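Local atomic coordinates of urocanate hydratase (Paenibacillus sp. Soil724D2, PDB entry 7NED), a protein that catalyses the NAD+-dependent hydration of thiourocanate, probably adding water across the conjugated imidazole-acrylate system, in bacterial ergothioneine breakdown. Residues R13-Q19 with L62-E67; R18-L22 with R86-I91. All blocks are in the same frame, centred on the assembly; numbering follows the deposited sequence.

Interaction 1 (R13-Q19 with L62-E67); sequences RCKGWRQ and LKELEE
When one helix is about to begin where another has just ended, polar side chains and a bridging water can settle the carbonyls at the helix end, and this junction in the urocanase N-terminal domain illustrates the principle. Residues R13-G16 form an irregular lead-in, in which C14 and G16 are extended and R13 and K15 are not, with G16 as N-cap to helix 17-31; they run beside the last turn of helix 52-64, which L65 leaves with phi/psi of -66/132°. The register places the CA atoms of C14 and K63 4.0 Å apart and those of Q19 and L62 6.0 Å apart. The backbones approach closely at C14: C14 CA lies 3.6 Å from K63 O, and C14 SG 4.1 Å from K63 CG. Two salt bridges fix the outgoing chain. K15, in an extended mttt rotamer, brings NZ to 2.7 Å from E66 OE2, and R18 NH1 meets E67 OE1 at 2.8 Å, although R18 is also paired with D474 through NE. Hydrogen bonds serve the carbonyls at the helix end: K15 NZ donates to E64 O at 3.0 Å, and Q19, with chi1 m and chi2 near 90°, donates from NE2 to L65 O at 2.9 Å. Between the segments, one water accepts from K15 N at 2.9 Å and donates to both L62 O and L65 O, each 2.7 Å from its oxygen.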
loop_
_atom_site.group_PDB
_atom_site.type_symbol
_atom_site.label_atom_id
_atom_site.label_comp_id
_atom_site.label_asym_id
_atom_site.label_seq_id
_atom_site.Cartn_x
_atom_site.Cartn_y
_atom_site.Cartn_z
ATOM N N ARG A 13 -6.049 -32.438 4.526
ATOM C CA ARG A 13 -6.431 -32.024 5.862
ATOM C C ARG A 13 -7.440 -30.883 5.840
ATOM O O ARG A 13 -8.089 -30.622 6.855
ATOM C CB ARG A 13 -5.193 -31.598 6.659
ATOM C CG ARG A 13 -4.186 -32.761 6.730
ATOM C CD ARG A 13 -2.859 -32.247 7.184
ATOM N NE ARG A 13 -2.323 -31.374 6.159
ATOM C CZ ARG A 13 -1.256 -30.621 6.345
ATOM N NH1 ARG A 13 -0.648 -30.652 7.518
ATOM N NH2 ARG A 13 -0.801 -29.856 5.364
ATOM N N CYS A 14 -7.585 -30.235 4.701
ATOM C CA CYS A 14 -8.477 -29.108 4.514
ATOM C C CYS A 14 -9.659 -29.554 3.682
ATOM O O CYS A 14 -9.737 -30.703 3.240
ATOM C CB CYS A 14 -7.751 -27.963 3.820
ATOM S SG CYS A 14 -6.251 -27.479 4.659
ATOM N N LYS A 15 -10.575 -28.610 3.449
ATOM C CA LYS A 15 -11.782 -28.919 2.709
ATOM C C LYS A 15 -11.548 -29.057 1.219
ATOM O O LYS A 15 -12.396 -29.644 0.540
ATOM C CB LYS A 15 -12.844 -27.840 2.974
ATOM C CG LYS A 15 -13.417 -27.970 4.383
ATOM C CD LYS A 15 -14.465 -26.996 4.649
ATOM C CE LYS A 15 -15.075 -27.247 6.024
ATOM N NZ LYS A 15 -15.856 -26.052 6.435
ATOM N N GLY A 16 -10.422 -28.564 0.702
ATOM C CA GLY A 16 -10.087 -28.708 -0.704
ATOM C C GLY A 16 -8.600 -28.511 -0.929
ATOM O O GLY A 16 -7.845 -28.161 -0.015
ATOM N N TRP A 17 -8.183 -28.726 -2.166
ATOM C CA TRP A 17 -6.756 -28.684 -2.484
ATOM C C TRP A 17 -6.227 -27.261 -2.606
ATOM O O TRP A 17 -5.026 -27.034 -2.424
ATOM C CB TRP A 17 -6.471 -29.438 -3.786
ATOM C CG TRP A 17 -6.020 -30.840 -3.488
ATOM C CD1 TRP A 17 -6.754 -31.984 -3.637
ATOM C CD2 TRP A 17 -4.750 -31.241 -2.934
ATOM N NE1 TRP A 17 -6.010 -33.084 -3.213
ATOM C CE2 TRP A 17 -4.784 -32.650 -2.780
ATOM C CE3 TRP A 17 -3.582 -30.550 -2.576
ATOM C CZ2 TRP A 17 -3.687 -33.384 -2.272
ATOM C CZ3 TRP A 17 -2.485 -31.297 -2.058
ATOM C CH2 TRP A 17 -2.562 -32.683 -1.925
ATOM N N ARG A 18 -7.080 -26.296 -2.932
ATOM C CA ARG A 18 -6.585 -24.929 -2.921
ATOM C C ARG A 18 -6.216 -24.529 -1.506
ATOM O O ARG A 18 -5.178 -23.900 -1.282
ATOM C CB ARG A 18 -7.639 -23.978 -3.517
ATOM C CG ARG A 18 -7.907 -24.290 -4.972
ATOM C CD ARG A 18 -9.068 -23.489 -5.560
ATOM N NE ARG A 18 -8.825 -22.063 -5.456
ATOM C CZ ARG A 18 -9.767 -21.133 -5.624
ATOM N NH1 ARG A 18 -11.021 -21.498 -5.909
ATOM N NH2 ARG A 18 -9.454 -19.846 -5.509
ATOM N N GLN A 19 -7.043 -24.903 -0.527
ATOM C CA GLN A 19 -6.723 -24.561 0.845
ATOM C C GLN A 19 -5.525 -25.379 1.323
ATOM O O GLN A 19 -4.604 -24.850 1.957
ATOM C CB GLN A 19 -7.931 -24.823 1.743
ATOM C CG GLN A 19 -9.239 -24.083 1.333
ATOM C CD GLN A 19 -10.097 -24.895 0.381
ATOM O OE1 GLN A 19 -9.606 -25.504 -0.568
ATOM N NE2 GLN A 19 -11.391 -24.915 0.642
ATOM N N LEU A 62 -7.250 -22.489 8.022
ATOM C CA LEU A 62 -7.121 -23.058 6.686
ATOM C C LEU A 62 -7.777 -24.425 6.582
ATOM O O LEU A 62 -8.256 -24.789 5.508
ATOM C CB LEU A 62 -5.638 -23.191 6.275
ATOM C CG LEU A 62 -4.988 -21.903 5.766
ATOM C CD1 LEU A 62 -3.484 -22.074 5.668
ATOM C CD2 LEU A 62 -5.581 -21.577 4.426
ATOM N N LYS A 63 -7.744 -25.201 7.652
ATOM C CA LYS A 63 -8.353 -26.529 7.613
ATOM C C LYS A 63 -9.885 -26.474 7.473
ATOM O O LYS A 63 -10.439 -27.374 6.993
ATOM C CB LYS A 63 -7.943 -27.379 8.790
ATOM C CG LYS A 63 -6.490 -27.768 8.791
ATOM C CD LYS A 63 -6.080 -28.415 10.097
ATOM C CE LYS A 63 -4.633 -28.765 10.174
ATOM N NZ LYS A 63 -4.201 -29.231 11.506
ATOM N N GLU A 64 -10.510 -25.382 7.873
ATOM C CA GLU A 64 -11.949 -25.233 7.776
ATOM C C GLU A 64 -12.462 -24.223 6.732
ATOM O O GLU A 64 -13.608 -24.117 6.512
ATOM C CB GLU A 64 -12.536 -24.900 9.133
ATOM C CG GLU A 64 -12.250 -25.957 10.188
ATOM C CD GLU A 64 -12.514 -25.458 11.561
ATOM O OE1 GLU A 64 -13.404 -24.628 11.716
ATOM O OE2 GLU A 64 -11.799 -25.830 12.496
ATOM N N LEU A 65 -11.562 -23.503 6.102
ATOM C CA LEU A 65 -11.931 -22.510 5.128
ATOM C C LEU A 65 -12.590 -23.068 3.866
ATOM O O LEU A 65 -12.117 -23.967 3.302
ATOM C CB LEU A 65 -10.699 -21.703 4.718
ATOM C CG LEU A 65 -10.834 -20.399 3.946
ATOM C CD1 LEU A 65 -11.341 -19.297 4.848
ATOM C CD2 LEU A 65 -9.477 -20.043 3.395
ATOM N N GLU A 66 -13.695 -22.476 3.481
ATOM C CA GLU A 66 -14.377 -22.853 2.260
ATOM C C GLU A 66 -13.815 -22.071 1.090
ATOM O O GLU A 66 -13.231 -20.999 1.252
ATOM C CB GLU A 66 -15.887 -22.611 2.378
ATOM C CG GLU A 66 -16.489 -23.250 3.608
ATOM C CD GLU A 66 -16.846 -24.705 3.385
ATOM O OE1 GLU A 66 -16.641 -25.226 2.252
ATOM O OE2 GLU A 66 -17.349 -25.333 4.342
ATOM N N GLU A 67 -14.035 -22.611 -0.110
ATOM C CA GLU A 67 -13.530 -21.995 -1.328
ATOM C C GLU A 67 -14.099 -20.600 -1.569
ATOM O O GLU A 67 -13.466 -19.793 -2.268
ATOM C CB GLU A 67 -13.843 -22.903 -2.517
ATOM C CG GLU A 67 -12.942 -22.715 -3.702
ATOM C CD GLU A 67 -13.360 -23.614 -4.858
ATOM O OE1 GLU A 67 -12.584 -23.769 -5.825
ATOM O OE2 GLU A 67 -14.467 -24.204 -4.770
HETATM O O HOH W 1 -10.308 -25.827 4.106
#

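Interaction 2 (R18-L22 with R86-I91); sequences RQEAL and RFAPLI
A single long arginine can reach past a leucine to hold an irregular loop against a helix. R18, in the first turns of helix 17-31, has chi1 m, chi2 t and chi3 p, a bend that carries its guanidinium to the loop 86-90. There NH1 donates to R86 O at 2.9 Å, nearly straight at 166° and close to the guanidinium plane; a water weakly bridges R18 NH2, 2.9 Å away, and A88 O, 2.8 Å away. The aliphatic base of R18 is apolar surface: its CB rests 3.6 Å from L90 CD1. L90, chi1 m and chi2 t, points toward the helix and also lies beside Q19, whose CG is 4.0 Å from L90 CD1. One turn on, L22 adopts the same mt rotamer and places CD1 3.9 Å from L90 CB and 3.8 Å from I91 CD1. The CA atoms stay apart, Q19 to L90 7.4 Å and L22 to I91 8.8 Å, so side chains fill the gap. Salt bridges take R18 NE to D474 and R86 to E503 of helix 502-525. This helix-on-loop packing covers the start of strand 91-95 of the mixed sheet, where I91 has backbone hydrogen bonds to D474 and V476, beside strand 475-480.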
loop_
_atom_site.group_PDB
_atom_site.type_symbol
_atom_site.label_atom_id
_atom_site.label_comp_id
_atom_site.label_asym_id
_atom_site.label_seq_id
_atom_site.Cartn_x
_atom_site.Cartn_y
_atom_site.Cartn_z
ATOM N N ARG A 18 -7.080 -26.296 -2.932
ATOM C CA ARG A 18 -6.585 -24.929 -2.921
ATOM C C ARG A 18 -6.216 -24.529 -1.506
ATOM O O ARG A 18 -5.178 -23.900 -1.282
ATOM C CB ARG A 18 -7.639 -23.978 -3.517
ATOM C CG ARG A 18 -7.907 -24.290 -4.972
ATOM C CD ARG A 18 -9.068 -23.489 -5.560
ATOM N NE ARG A 18 -8.825 -22.063 -5.456
ATOM C CZ ARG A 18 -9.767 -21.133 -5.624
ATOM N NH1 ARG A 18 -11.021 -21.498 -5.909
ATOM N NH2 ARG A 18 -9.454 -19.846 -5.509
ATOM N N GLN A 19 -7.043 -24.903 -0.527
ATOM C CA GLN A 19 -6.723 -24.561 0.845
ATOM C C GLN A 19 -5.525 -25.379 1.323
ATOM O O GLN A 19 -4.604 -24.850 1.957
ATOM C CB GLN A 19 -7.931 -24.823 1.743
ATOM C CG GLN A 19 -9.239 -24.083 1.333
ATOM C CD GLN A 19 -10.097 -24.895 0.381
ATOM O OE1 GLN A 19 -9.606 -25.504 -0.568
ATOM N NE2 GLN A 19 -11.391 -24.915 0.642
ATOM N N GLU A 20 -5.525 -26.667 1.013
ATOM C CA GLU A 20 -4.409 -27.522 1.417
ATOM C C GLU A 20 -3.080 -26.997 0.872
ATOM O O GLU A 20 -2.033 -27.072 1.544
ATOM C CB GLU A 20 -4.673 -28.943 0.925
ATOM C CG GLU A 20 -3.574 -29.959 1.288
ATOM C CD GLU A 20 -3.669 -30.448 2.744
ATOM O OE1 GLU A 20 -4.776 -30.398 3.328
ATOM O OE2 GLU A 20 -2.639 -30.918 3.296
ATOM N N ALA A 21 -3.095 -26.484 -0.362
ATOM C CA ALA A 21 -1.866 -26.000 -0.972
ATOM C C ALA A 21 -1.266 -24.878 -0.140
ATOM O O ALA A 21 -0.064 -24.885 0.164
ATOM C CB ALA A 21 -2.119 -25.540 -2.416
ATOM N N LEU A 22 -2.106 -23.929 0.292
ATOM C CA LEU A 22 -1.591 -22.833 1.091
ATOM C C LEU A 22 -1.074 -23.337 2.430
ATOM O O LEU A 22 -0.064 -22.833 2.926
ATOM C CB LEU A 22 -2.667 -21.754 1.301
ATOM C CG LEU A 22 -3.225 -21.206 -0.020
ATOM C CD1 LEU A 22 -4.317 -20.127 0.232
ATOM C CD2 LEU A 22 -2.094 -20.660 -0.936
ATOM N N ARG A 86 -15.838 -17.945 -5.042
ATOM C CA ARG A 86 -14.755 -18.904 -5.218
ATOM C C ARG A 86 -13.756 -18.487 -6.279
ATOM O O ARG A 86 -12.758 -19.189 -6.456
ATOM C CB ARG A 86 -15.300 -20.303 -5.537
ATOM C CG ARG A 86 -15.937 -20.465 -6.898
ATOM C CD ARG A 86 -16.592 -21.867 -7.008
ATOM N NE ARG A 86 -17.054 -22.137 -8.367
ATOM C CZ ARG A 86 -18.238 -21.733 -8.835
ATOM N NH1 ARG A 86 -19.079 -21.049 -8.052
ATOM N NH2 ARG A 86 -18.586 -22.007 -10.086
ATOM N N PHE A 87 -13.990 -17.374 -6.981
ATOM C CA PHE A 87 -12.977 -16.826 -7.871
ATOM C C PHE A 87 -12.279 -15.637 -7.248
ATOM O O PHE A 87 -11.733 -14.780 -7.962
ATOM C CB PHE A 87 -13.588 -16.468 -9.219
ATOM C CG PHE A 87 -14.087 -17.659 -9.943
ATOM C CD1 PHE A 87 -13.212 -18.444 -10.694
ATOM C CD2 PHE A 87 -15.421 -18.043 -9.828
ATOM C CE1 PHE A 87 -13.669 -19.568 -11.343
ATOM C CE2 PHE A 87 -15.888 -19.167 -10.476
ATOM C CZ PHE A 87 -15.004 -19.935 -11.247
ATOM N N ALA A 88 -12.286 -15.572 -5.942
ATOM C CA ALA A 88 -11.568 -14.558 -5.198
ATOM C C ALA A 88 -10.469 -15.230 -4.405
ATOM O O ALA A 88 -10.565 -16.422 -4.114
ATOM C CB ALA A 88 -12.503 -13.814 -4.236
ATOM N N PRO A 89 -9.417 -14.511 -4.037
ATOM C CA PRO A 89 -8.372 -15.108 -3.192
ATOM C C PRO A 89 -8.928 -15.803 -1.955
ATOM O O PRO A 89 -9.945 -15.406 -1.385
ATOM C CB PRO A 89 -7.504 -13.909 -2.802
ATOM C CG PRO A 89 -7.594 -12.999 -4.024
ATOM C CD PRO A 89 -9.059 -13.149 -4.488
ATOM N N LEU A 90 -8.242 -16.883 -1.557
ATOM C CA LEU A 90 -8.537 -17.517 -0.278
ATOM C C LEU A 90 -7.912 -16.744 0.865
ATOM O O LEU A 90 -8.430 -16.762 1.996
ATOM C CB LEU A 90 -8.013 -18.951 -0.255
ATOM C CG LEU A 90 -8.850 -19.931 -1.063
ATOM C CD1 LEU A 90 -8.013 -21.220 -1.180
ATOM C CD2 LEU A 90 -10.139 -20.209 -0.345
ATOM N N ILE A 91 -6.797 -16.072 0.594
ATOM C CA ILE A 91 -6.115 -15.259 1.588
ATOM C C ILE A 91 -5.726 -13.938 0.941
ATOM O O ILE A 91 -5.140 -13.933 -0.150
ATOM C CB ILE A 91 -4.861 -15.970 2.133
ATOM C CG1 ILE A 91 -5.278 -17.183 2.962
ATOM C CG2 ILE A 91 -4.065 -15.017 3.021
ATOM C CD1 ILE A 91 -4.065 -18.038 3.376
HETATM O O HOH W 2 -9.794 -17.249 -6.659
#

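In the fold
Interactions 1 and 2 share R18 and Q19, and their centres lie 8 Å apart: the beginning of helix 17-31 meets the end of helix 52-64 and the loop leading into strand 91-95. R18 NH1 is the pivot, serving an acidic side chain in one contact and a backbone carbonyl in the other. The two partner segments also touch directly, with E66 O 3.6 Å from L90 CD2 and L65 CD2 3.7 Å from L90 O. R13, in the loop before helix 17-31, forms a salt bridge from NE to E20 OE2 on that helix at 2.9 Å. None of these residues belongs to the urocanate pocket, which includes Y42, L122 and T123 from the same N-terminal family region.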